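Local coordinates for protein SUMO-1 cysteine protease S273R (African swine fever virus pig/Kenya/KEN-50/1950, PDB 6LJ9) that is a cysteine protease that probably cleaves viral polyprotein precursors into core-shell proteins and blunts host innate immunity and pyroptosis, at residues B[223-228]-B[233-238]; B[157-162]-B[166-171]; B[184-189]-B[250-255]; B[171-176]-B[242-247]. All blocks are in the same frame, centred on the assembly; numbering follows the deposited sequence.

Interaction 1 of 4, residues B[223-228]-B[233-238]; sequences IRHQRS and GPYSLF
With CG anti to the backbone N (chi1 176°) and the chain extended beyond it, Gln226 runs past the ring of Tyr235, whose own first torsion of -96° lies off a staggered value. CB of Gln226 lies 3.6 Å from Tyr235 CE2, and its OE1 is 3.8 Å from Tyr235 CD2. The amide and the ring are almost parallel, their planes 3° apart, although the glutamine approaches the ring obliquely. On the other flank, His225 brings its CB to 3.6 Å from Tyr235 CE1, while its imidazole leads away from the helix. The phenol is gripped between two consecutive side chains. Tyr235 OH lies 3.2 Å from His225 O without a hydrogen bond between them; its bond goes instead to the carbonyl of Ile257. The residues belong to a catalytic domain of the Ulp1 type, in which the loop 223-228 leads into the helix headed by the inferred nucleophile Cys232. Gln226 is predicted to bind substrate, and by analogy with relatives in this family its amide probably lines the oxyanion hole; its side chain comes to about 3 Å from that of Cys232 at the nearest atoms. Both ends of the amide are held: NE2 donates to Ser228 O at 2.9 Å, from above the carbonyl plane, and OE1 bonds to Ser188 OG. The His225 ring carries Ile223 CG2 over the centre of one face, ND1 meets Ile257 N, and NE2 pairs with Phe252 O, a pattern consistent with the proton on NE2.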
# COMPACT_ATOMS: atom_id res chain seq x y z
N ILE B 223 -16.56 -0.93 24.15
CA ILE B 223 -15.93 -1.83 25.11
C ILE B 223 -14.90 -1.06 25.91
O ILE B 223 -14.15 -0.24 25.36
CB ILE B 223 -15.29 -3.04 24.40
CG1 ILE B 223 -16.36 -3.93 23.78
CG2 ILE B 223 -14.43 -3.85 25.37
CD1 ILE B 223 -15.81 -5.21 23.20
N ARG B 224 -14.85 -1.32 27.22
CA ARG B 224 -13.77 -0.85 28.08
C ARG B 224 -12.66 -1.89 28.02
O ARG B 224 -12.64 -2.86 28.78
CB ARG B 224 -14.27 -0.62 29.50
CG ARG B 224 -13.17 -0.24 30.49
CD ARG B 224 -13.74 0.09 31.85
NE ARG B 224 -12.70 0.18 32.87
CZ ARG B 224 -11.96 1.26 33.09
NH1 ARG B 224 -12.14 2.35 32.36
NH2 ARG B 224 -11.03 1.25 34.04
N HIS B 225 -11.73 -1.70 27.09
CA HIS B 225 -10.65 -2.66 26.91
C HIS B 225 -9.63 -2.57 28.04
O HIS B 225 -9.18 -3.60 28.56
CB HIS B 225 -9.95 -2.43 25.57
CG HIS B 225 -10.84 -2.62 24.38
ND1 HIS B 225 -11.16 -3.86 23.88
CD2 HIS B 225 -11.47 -1.72 23.58
CE1 HIS B 225 -11.95 -3.73 22.83
NE2 HIS B 225 -12.16 -2.44 22.63
N GLN B 226 -9.25 -1.36 28.43
CA GLN B 226 -8.13 -1.14 29.33
C GLN B 226 -8.58 -1.23 30.78
O GLN B 226 -9.50 -0.51 31.20
CB GLN B 226 -7.48 0.21 29.05
CG GLN B 226 -6.36 0.58 30.00
CD GLN B 226 -5.69 1.88 29.62
OE1 GLN B 226 -5.87 2.38 28.51
NE2 GLN B 226 -4.91 2.45 30.54
N ARG B 227 -7.94 -2.10 31.55
CA ARG B 227 -8.11 -2.16 33.00
C ARG B 227 -6.90 -1.65 33.76
O ARG B 227 -7.00 -1.42 34.97
CB ARG B 227 -8.43 -3.59 33.44
CG ARG B 227 -9.77 -4.12 32.95
CD ARG B 227 -9.98 -5.57 33.36
NE ARG B 227 -11.13 -6.16 32.68
CZ ARG B 227 -11.44 -7.45 32.72
NH1 ARG B 227 -10.68 -8.29 33.42
NH2 ARG B 227 -12.50 -7.90 32.07
N SER B 228 -5.77 -1.47 33.09
CA SER B 228 -4.58 -0.91 33.71
C SER B 228 -4.62 0.61 33.65
O SER B 228 -5.53 1.21 33.07
CB SER B 228 -3.32 -1.46 33.04
OG SER B 228 -3.24 -1.06 31.68
N GLY B 233 -1.40 4.42 25.83
CA GLY B 233 -0.51 4.72 24.74
C GLY B 233 -0.39 3.58 23.76
O GLY B 233 -0.66 3.73 22.56
N PRO B 234 0.04 2.40 24.24
CA PRO B 234 0.06 1.22 23.36
C PRO B 234 -1.29 0.89 22.75
O PRO B 234 -1.35 0.41 21.61
CB PRO B 234 0.56 0.11 24.29
CG PRO B 234 1.39 0.82 25.30
CD PRO B 234 0.71 2.14 25.53
N TYR B 235 -2.38 1.11 23.49
CA TYR B 235 -3.71 0.86 22.94
C TYR B 235 -3.97 1.74 21.72
O TYR B 235 -4.46 1.27 20.69
CB TYR B 235 -4.78 1.10 24.00
CG TYR B 235 -5.24 -0.15 24.73
CD1 TYR B 235 -6.06 -1.08 24.11
CD2 TYR B 235 -4.87 -0.38 26.05
CE1 TYR B 235 -6.49 -2.21 24.78
CE2 TYR B 235 -5.29 -1.50 26.73
CZ TYR B 235 -6.10 -2.42 26.09
OH TYR B 235 -6.52 -3.54 26.76
N SER B 236 -3.64 3.04 21.83
CA SER B 236 -3.92 3.96 20.74
C SER B 236 -3.07 3.66 19.52
O SER B 236 -3.54 3.75 18.38
CB SER B 236 -3.70 5.40 21.21
OG SER B 236 -4.47 5.69 22.37
N LEU B 237 -1.80 3.32 19.73
CA LEU B 237 -0.92 2.99 18.61
C LEU B 237 -1.32 1.67 17.96
O LEU B 237 -1.23 1.53 16.74
CB LEU B 237 0.53 2.94 19.07
CG LEU B 237 1.23 4.28 19.30
CD1 LEU B 237 2.62 4.06 19.87
CD2 LEU B 237 1.31 5.07 18.00
N PHE B 238 -1.77 0.70 18.76
CA PHE B 238 -2.16 -0.59 18.21
C PHE B 238 -3.40 -0.47 17.34
O PHE B 238 -3.53 -1.18 16.33
CB PHE B 238 -2.39 -1.60 19.33
CG PHE B 238 -2.87 -2.94 18.86
CD1 PHE B 238 -1.97 -3.89 18.40
CD2 PHE B 238 -4.22 -3.26 18.87
CE1 PHE B 238 -2.41 -5.13 17.95
CE2 PHE B 238 -4.67 -4.49 18.43
CZ PHE B 238 -3.76 -5.43 17.97

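Interaction 2 of 4, residues B[157-162]-B[166-171]; sequences LNTDFS and GKHWVA
Asn158 and His168 are tied together by the side-chain carbonyl of the one and the backbone of the other. His168 N gives Asn158 OD1 an almost straight bond of 3.0 Å, and Asp160 N reaches the same oxygen at 3.0 Å from the opposite face of the amide plane. Both donors stand well out of that plane, so neither lies along a lone pair. The second bond closes an Asx turn that bends the chain out of strand 152-158. His168 O is likewise gripped twice: Thr159 N donates at 3.0 Å, and Thr159 OG1 at 3.2 Å, its hydroxyl placed between the backbone N and the carbonyl carbon (chi1 60°). The same hydroxyl lies 3.4 Å from His168 CB, the two side chains running alongside each other. Further along, Leu157 and Val170 form a hydrogen-bonded antiparallel pair, and Leu157 CD1 packs 3.6 Å from Val170 CG2. Thr159 CG2 touches the same methyl, the Thr159 and Val170 side chains crossing at about a right angle. On the other face of the sheet Asn158 CB sits over the Trp169 ring, offset toward its rim. In the next shell, His168 NE2 bonds to Asn187 OD1, the Trp169 side chain packs against Cys232, and Leu88 O accepts from both Trp169 NE1 and Lys167 NZ. The arrangement is a beta hairpin whose return limb delivers the inferred catalytic histidine just ahead of its strand, placing it between Asn187 and the inferred nucleophile Cys232, as in Ulp1-type cysteine proteases.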
# COMPACT_ATOMS: atom_id res chain seq x y z
N LEU B 157 -3.88 11.46 20.39
CA LEU B 157 -4.01 12.71 21.13
C LEU B 157 -4.26 12.44 22.61
O LEU B 157 -4.69 11.35 23.00
CB LEU B 157 -5.14 13.58 20.56
CG LEU B 157 -6.55 12.99 20.51
CD1 LEU B 157 -7.44 13.64 21.56
CD2 LEU B 157 -7.14 13.16 19.12
N ASN B 158 -3.98 13.45 23.42
CA ASN B 158 -4.12 13.38 24.87
C ASN B 158 -5.41 14.08 25.27
O ASN B 158 -5.61 15.25 24.95
CB ASN B 158 -2.92 14.02 25.56
CG ASN B 158 -2.86 13.72 27.05
OD1 ASN B 158 -3.84 13.28 27.64
ND2 ASN B 158 -1.70 13.96 27.65
N THR B 159 -6.28 13.36 25.99
CA THR B 159 -7.55 13.90 26.45
C THR B 159 -7.44 14.62 27.79
O THR B 159 -8.47 14.88 28.42
CB THR B 159 -8.59 12.78 26.56
OG1 THR B 159 -8.14 11.79 27.49
CG2 THR B 159 -8.82 12.14 25.20
N ASP B 160 -6.22 14.96 28.22
CA ASP B 160 -6.05 15.61 29.51
C ASP B 160 -6.62 17.03 29.52
O ASP B 160 -6.87 17.57 30.60
CB ASP B 160 -4.57 15.64 29.89
CG ASP B 160 -4.34 15.89 31.37
OD1 ASP B 160 -5.32 15.84 32.14
OD2 ASP B 160 -3.18 16.14 31.76
N PHE B 161 -6.82 17.64 28.35
CA PHE B 161 -7.42 18.97 28.32
C PHE B 161 -8.84 18.94 28.87
O PHE B 161 -9.23 19.82 29.64
CB PHE B 161 -7.40 19.53 26.89
CG PHE B 161 -8.17 18.71 25.89
CD1 PHE B 161 -9.48 19.03 25.58
CD2 PHE B 161 -7.58 17.64 25.26
CE1 PHE B 161 -10.19 18.28 24.66
CE2 PHE B 161 -8.28 16.88 24.33
CZ PHE B 161 -9.59 17.21 24.04
N SER B 162 -9.62 17.93 28.50
CA SER B 162 -10.87 17.67 29.19
C SER B 162 -10.56 17.07 30.55
O SER B 162 -9.64 16.27 30.70
CB SER B 162 -11.75 16.72 28.37
OG SER B 162 -13.06 16.63 28.92
N GLY B 166 -5.41 12.59 34.30
CA GLY B 166 -4.19 13.06 33.67
C GLY B 166 -4.03 12.63 32.23
O GLY B 166 -4.98 12.68 31.45
N LYS B 167 -2.82 12.20 31.88
CA LYS B 167 -2.52 11.79 30.51
C LYS B 167 -3.31 10.55 30.13
O LYS B 167 -3.22 9.52 30.81
CB LYS B 167 -1.02 11.54 30.35
CG LYS B 167 -0.64 10.85 29.06
CD LYS B 167 0.84 10.51 29.04
CE LYS B 167 1.70 11.77 29.11
NZ LYS B 167 3.15 11.45 29.07
N HIS B 168 -4.07 10.64 29.04
CA HIS B 168 -4.82 9.50 28.51
C HIS B 168 -4.80 9.61 26.99
O HIS B 168 -5.41 10.52 26.42
CB HIS B 168 -6.25 9.47 29.04
CG HIS B 168 -7.01 8.24 28.65
ND1 HIS B 168 -6.90 7.05 29.33
CD2 HIS B 168 -7.89 8.02 27.64
CE1 HIS B 168 -7.68 6.15 28.76
NE2 HIS B 168 -8.29 6.71 27.73
N TRP B 169 -4.11 8.67 26.34
CA TRP B 169 -4.00 8.69 24.89
C TRP B 169 -5.20 8.01 24.24
O TRP B 169 -5.64 6.95 24.68
CB TRP B 169 -2.71 7.99 24.44
CG TRP B 169 -1.46 8.62 24.97
CD1 TRP B 169 -0.68 8.17 25.99
CD2 TRP B 169 -0.85 9.83 24.50
NE1 TRP B 169 0.39 9.01 26.18
CE2 TRP B 169 0.31 10.04 25.28
CE3 TRP B 169 -1.16 10.75 23.50
CZ2 TRP B 169 1.15 11.13 25.09
CZ3 TRP B 169 -0.32 11.83 23.31
CH2 TRP B 169 0.82 12.02 24.10
N VAL B 170 -5.73 8.64 23.20
CA VAL B 170 -6.76 8.05 22.35
C VAL B 170 -6.32 8.21 20.90
O VAL B 170 -5.51 9.08 20.57
CB VAL B 170 -8.15 8.68 22.58
CG1 VAL B 170 -8.60 8.49 24.02
CG2 VAL B 170 -8.13 10.15 22.22
N ALA B 171 -6.87 7.36 20.04
CA ALA B 171 -6.49 7.31 18.64
C ALA B 171 -7.60 7.86 17.76
O ALA B 171 -8.78 7.74 18.07
CB ALA B 171 -6.14 5.88 18.21

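Interaction 3 of 4, residues B[184-189]-B[250-255]; sequences EYFNSA and THFIST
Phe186 alone carries segment 184-189 to helix 249-254, where it meets Phe252. Ahead of it in strand 181-186, Glu184 points its CB toward that helix but uses its carboxylate elsewhere: OE1 bonds to Tyr239 OH, and OE2 to Ser182 OG and, in a salt bridge, to Arg243 NH2. Tyr185 points to the other side of the sheet, and its OH receives a weak bond from Asn187 ND2. Phe186 has CG anti to the backbone N (chi1 174°), which sends the ring out from the strand. The edge of Phe252 is directed at the face of Phe186, with Phe252 CD2 3.9 Å from Phe186 CE1 and 4.0 Å from Phe186 CZ. The centroids are 5.4 Å apart and the planes 73° apart, a T-shaped pair. Asn187 folds its OD1 back to accept from Ala189 N at 2.9 Å, an Asx turn that shapes the chain around this inferred active-site residue, and the same oxygen meets His168 NE2; Ser188 N lies over a face of the Phe186 ring. Tyr239 of helix 232-244 completes an aromatic trio, stacked on Phe186 and edge-to-face with Phe252. With no hydrogen bond across the segments, the join rests on buried ring shape and edge-to-face orientation.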
# COMPACT_ATOMS: atom_id res chain seq x y z
N GLU B 184 -12.81 7.63 12.64
CA GLU B 184 -12.88 6.75 13.79
C GLU B 184 -12.20 7.38 15.00
O GLU B 184 -11.11 7.96 14.88
CB GLU B 184 -12.25 5.39 13.47
CG GLU B 184 -12.76 4.78 12.18
CD GLU B 184 -11.90 3.62 11.70
OE1 GLU B 184 -11.07 3.13 12.49
OE2 GLU B 184 -12.06 3.21 10.53
N TYR B 185 -12.84 7.26 16.15
CA TYR B 185 -12.29 7.68 17.44
C TYR B 185 -12.28 6.48 18.36
O TYR B 185 -13.34 5.94 18.69
CB TYR B 185 -13.11 8.83 18.04
CG TYR B 185 -12.72 9.20 19.46
CD1 TYR B 185 -13.31 8.57 20.55
CD2 TYR B 185 -11.77 10.18 19.71
CE1 TYR B 185 -12.97 8.90 21.84
CE2 TYR B 185 -11.42 10.52 21.01
CZ TYR B 185 -12.02 9.87 22.07
OH TYR B 185 -11.69 10.20 23.36
N PHE B 186 -11.09 6.05 18.78
CA PHE B 186 -10.93 4.89 19.64
C PHE B 186 -10.45 5.33 21.01
O PHE B 186 -9.40 5.97 21.14
CB PHE B 186 -9.95 3.88 19.03
CG PHE B 186 -9.63 2.73 19.94
CD1 PHE B 186 -10.59 1.78 20.24
CD2 PHE B 186 -8.37 2.61 20.49
CE1 PHE B 186 -10.29 0.72 21.08
CE2 PHE B 186 -8.06 1.55 21.33
CZ PHE B 186 -9.03 0.60 21.62
N ASN B 187 -11.22 4.99 22.04
CA ASN B 187 -10.86 5.22 23.44
C ASN B 187 -10.84 3.86 24.13
O ASN B 187 -11.88 3.21 24.26
CB ASN B 187 -11.84 6.18 24.12
CG ASN B 187 -11.35 6.65 25.48
OD1 ASN B 187 -10.69 5.91 26.22
ND2 ASN B 187 -11.67 7.90 25.82
N SER B 188 -9.65 3.44 24.57
CA SER B 188 -9.53 2.13 25.21
C SER B 188 -10.30 2.04 26.52
O SER B 188 -10.60 0.94 26.97
CB SER B 188 -8.05 1.81 25.46
OG SER B 188 -7.46 2.76 26.32
N ALA B 189 -10.63 3.18 27.13
CA ALA B 189 -11.38 3.16 28.38
C ALA B 189 -12.88 3.08 28.15
O ALA B 189 -13.62 2.71 29.07
CB ALA B 189 -11.05 4.40 29.22
N THR B 250 -14.84 -3.04 13.70
CA THR B 250 -15.83 -3.87 14.39
C THR B 250 -15.19 -4.85 15.36
O THR B 250 -15.85 -5.28 16.31
CB THR B 250 -16.67 -4.65 13.36
OG1 THR B 250 -15.86 -5.67 12.76
CG2 THR B 250 -17.19 -3.72 12.27
N HIS B 251 -13.93 -5.23 15.13
CA HIS B 251 -13.23 -6.09 16.09
C HIS B 251 -13.01 -5.37 17.41
O HIS B 251 -13.16 -5.97 18.48
CB HIS B 251 -11.89 -6.56 15.51
CG HIS B 251 -11.27 -7.70 16.25
ND1 HIS B 251 -11.26 -8.99 15.75
CD2 HIS B 251 -10.64 -7.76 17.44
CE1 HIS B 251 -10.64 -9.78 16.61
NE2 HIS B 251 -10.26 -9.06 17.64
N PHE B 252 -12.66 -4.08 17.35
CA PHE B 252 -12.50 -3.28 18.56
C PHE B 252 -13.83 -2.93 19.20
O PHE B 252 -13.84 -2.42 20.33
CB PHE B 252 -11.73 -1.99 18.24
CG PHE B 252 -10.32 -2.23 17.76
CD1 PHE B 252 -10.07 -2.59 16.45
CD2 PHE B 252 -9.25 -2.06 18.62
CE1 PHE B 252 -8.78 -2.80 16.01
CE2 PHE B 252 -7.95 -2.26 18.19
CZ PHE B 252 -7.72 -2.63 16.88
N ILE B 253 -14.94 -3.19 18.52
CA ILE B 253 -16.26 -2.88 19.06
C ILE B 253 -16.86 -4.07 19.81
O ILE B 253 -17.57 -3.89 20.80
CB ILE B 253 -17.19 -2.41 17.93
CG1 ILE B 253 -16.73 -1.06 17.38
CG2 ILE B 253 -18.64 -2.33 18.40
CD1 ILE B 253 -17.63 -0.49 16.29
N SER B 254 -16.56 -5.30 19.37
CA SER B 254 -17.24 -6.48 19.90
C SER B 254 -16.37 -7.42 20.71
O SER B 254 -16.90 -8.17 21.53
CB SER B 254 -17.88 -7.27 18.74
OG SER B 254 -16.91 -7.59 17.76
N THR B 255 -15.05 -7.40 20.51
CA THR B 255 -14.15 -8.32 21.20
C THR B 255 -13.14 -7.52 22.02
O THR B 255 -12.55 -6.56 21.52
CB THR B 255 -13.42 -9.23 20.21
OG1 THR B 255 -14.38 -9.89 19.37
CG2 THR B 255 -12.60 -10.27 20.95

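Interaction 4 of 4, residues B[171-176]-B[242-247]; sequences AIFVDM and ARLDNV
Phe173 and Arg243 meet face to aliphatic stem. With its CG anti to the backbone N, Phe173 extends from strand 169-175 to the helix end, and Arg243 CB sits over one face of the ring, 3.6 Å from the centroid and 15° off the normal, a CH-pi contact. Arg243 then bends twice, at chi2 (-74°) and chi3 (-67°), which curls its guanidinium back beside the ring; Phe173 CE2 lies over one face of that group. Leu244 reaches the ring differently: its CD2 comes in at the edge, near the plane, 4.0 Å from Phe173 CE1. Two residues on in the strand, Asp175 OD2 accepts from Arg243 NH2 at 2.9 Å, a single, bent hydrogen bond within a salt bridge, out of the carboxylate plane on the anti side. The main partner of NH2 is Glu184 of the adjoining strand; Asp179 of the second subunit adds a long, weak ion pair, and Asp175 OD1 bridges to Arg177. The acids around it probably keep the buried guanidinium charged. Arg243 NH1 donates to Val247 O at 3.1 Å, fastening the side chain to the turn beyond its helix. There Asn246, with positive phi, is the C-prime residue of a Schellman motif, closed by Val247 N to Ala242 O at 2.7 Å and a weak Asn246 N to Arg243 O bond, which ends the helix against the central mixed sheet.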
# COMPACT_ATOMS: atom_id res chain seq x y z
N ALA B 171 -6.87 7.36 20.04
CA ALA B 171 -6.49 7.31 18.64
C ALA B 171 -7.60 7.86 17.76
O ALA B 171 -8.78 7.74 18.07
CB ALA B 171 -6.14 5.88 18.21
N ILE B 172 -7.19 8.47 16.64
CA ILE B 172 -8.11 8.92 15.60
C ILE B 172 -7.60 8.38 14.27
O ILE B 172 -6.44 8.59 13.91
CB ILE B 172 -8.22 10.46 15.55
CG1 ILE B 172 -9.09 10.97 16.70
CG2 ILE B 172 -8.78 10.91 14.20
CD1 ILE B 172 -9.53 12.42 16.54
N PHE B 173 -8.47 7.67 13.55
CA PHE B 173 -8.10 7.04 12.29
C PHE B 173 -9.15 7.37 11.24
O PHE B 173 -10.35 7.21 11.49
CB PHE B 173 -7.96 5.52 12.44
CG PHE B 173 -7.33 4.85 11.26
CD1 PHE B 173 -5.95 4.85 11.10
CD2 PHE B 173 -8.11 4.22 10.31
CE1 PHE B 173 -5.37 4.23 10.01
CE2 PHE B 173 -7.54 3.60 9.21
CZ PHE B 173 -6.16 3.61 9.06
N VAL B 174 -8.70 7.82 10.08
CA VAL B 174 -9.57 8.13 8.94
C VAL B 174 -9.23 7.14 7.84
O VAL B 174 -8.13 7.16 7.29
CB VAL B 174 -9.40 9.58 8.46
CG1 VAL B 174 -10.27 9.84 7.24
CG2 VAL B 174 -9.73 10.55 9.58
N ASP B 175 -10.19 6.27 7.51
CA ASP B 175 -9.99 5.24 6.51
C ASP B 175 -10.68 5.68 5.22
O ASP B 175 -11.92 5.75 5.16
CB ASP B 175 -10.54 3.90 7.00
CG ASP B 175 -10.16 2.74 6.09
OD1 ASP B 175 -9.47 2.97 5.07
OD2 ASP B 175 -10.55 1.60 6.40
N MSE B 176 -9.89 6.00 4.21
CA MSE B 176 -10.42 6.44 2.92
C MSE B 176 -10.07 5.44 1.82
O MSE B 176 -9.91 5.81 0.66
CB MSE B 176 -9.88 7.83 2.56
CG MSE B 176 -10.27 8.91 3.56
SE MSE B 176 -9.25 10.56 3.32
CE MSE B 176 -7.53 9.95 4.01
N ALA B 242 -3.42 -1.76 13.61
CA ALA B 242 -4.36 -2.80 13.21
C ALA B 242 -5.24 -2.34 12.05
O ALA B 242 -5.50 -3.12 11.12
CB ALA B 242 -5.23 -3.22 14.40
N ARG B 243 -5.70 -1.09 12.09
CA ARG B 243 -6.49 -0.57 10.97
C ARG B 243 -5.65 -0.46 9.71
O ARG B 243 -6.15 -0.67 8.60
CB ARG B 243 -7.08 0.79 11.33
CG ARG B 243 -8.01 0.78 12.54
CD ARG B 243 -9.35 0.14 12.23
NE ARG B 243 -10.13 0.93 11.28
CZ ARG B 243 -10.31 0.60 10.01
NH1 ARG B 243 -9.77 -0.51 9.53
NH2 ARG B 243 -11.04 1.37 9.22
N LEU B 244 -4.36 -0.13 9.86
CA LEU B 244 -3.47 -0.08 8.70
C LEU B 244 -3.30 -1.46 8.08
O LEU B 244 -3.23 -1.60 6.85
CB LEU B 244 -2.11 0.49 9.11
CG LEU B 244 -2.02 2.01 9.28
CD1 LEU B 244 -0.65 2.41 9.81
CD2 LEU B 244 -2.32 2.71 7.97
N ASP B 245 -3.22 -2.51 8.91
CA ASP B 245 -3.18 -3.88 8.44
C ASP B 245 -4.57 -4.45 8.18
O ASP B 245 -4.72 -5.68 8.11
CB ASP B 245 -2.42 -4.76 9.42
CG ASP B 245 -0.93 -4.49 9.41
OD1 ASP B 245 -0.43 -3.99 8.38
OD2 ASP B 245 -0.26 -4.78 10.42
N ASN B 246 -5.58 -3.59 8.06
CA ASN B 246 -6.92 -3.96 7.61
C ASN B 246 -7.65 -4.84 8.62
O ASN B 246 -8.41 -5.73 8.24
CB ASN B 246 -6.87 -4.65 6.24
CG ASN B 246 -6.69 -3.66 5.10
OD1 ASN B 246 -7.65 -3.06 4.63
ND2 ASN B 246 -5.45 -3.49 4.66
N VAL B 247 -7.43 -4.60 9.91
CA VAL B 247 -8.31 -5.14 10.94
C VAL B 247 -9.49 -4.19 11.09
O VAL B 247 -9.30 -3.00 11.40
CB VAL B 247 -7.57 -5.33 12.27
CG1 VAL B 247 -8.53 -5.77 13.37
CG2 VAL B 247 -6.44 -6.33 12.12

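All four contacts fall within the Ulp1-type catalytic domain. Interactions 1, 3 and 4 are buried, whereas interaction 2, at the hairpin end, is partly exposed. Interactions 1 and 4 use opposite ends of helix 232-244, the first near the inferred nucleophile and the second at the C-terminus; interactions 2 and 4 share strand 169-175 and Ala171. Chemistry follows place: backbone and amide hydrogen bonds dominate the hairpin, apolar contact with aromatic rings marks interactions 1 and 3, and only interaction 4 has a salt bridge across its segments. Interactions 1 and 2 lie at the active site, interaction 3 borders it through Asn187, and interaction 4, away from it, touches the second subunit like interaction 3.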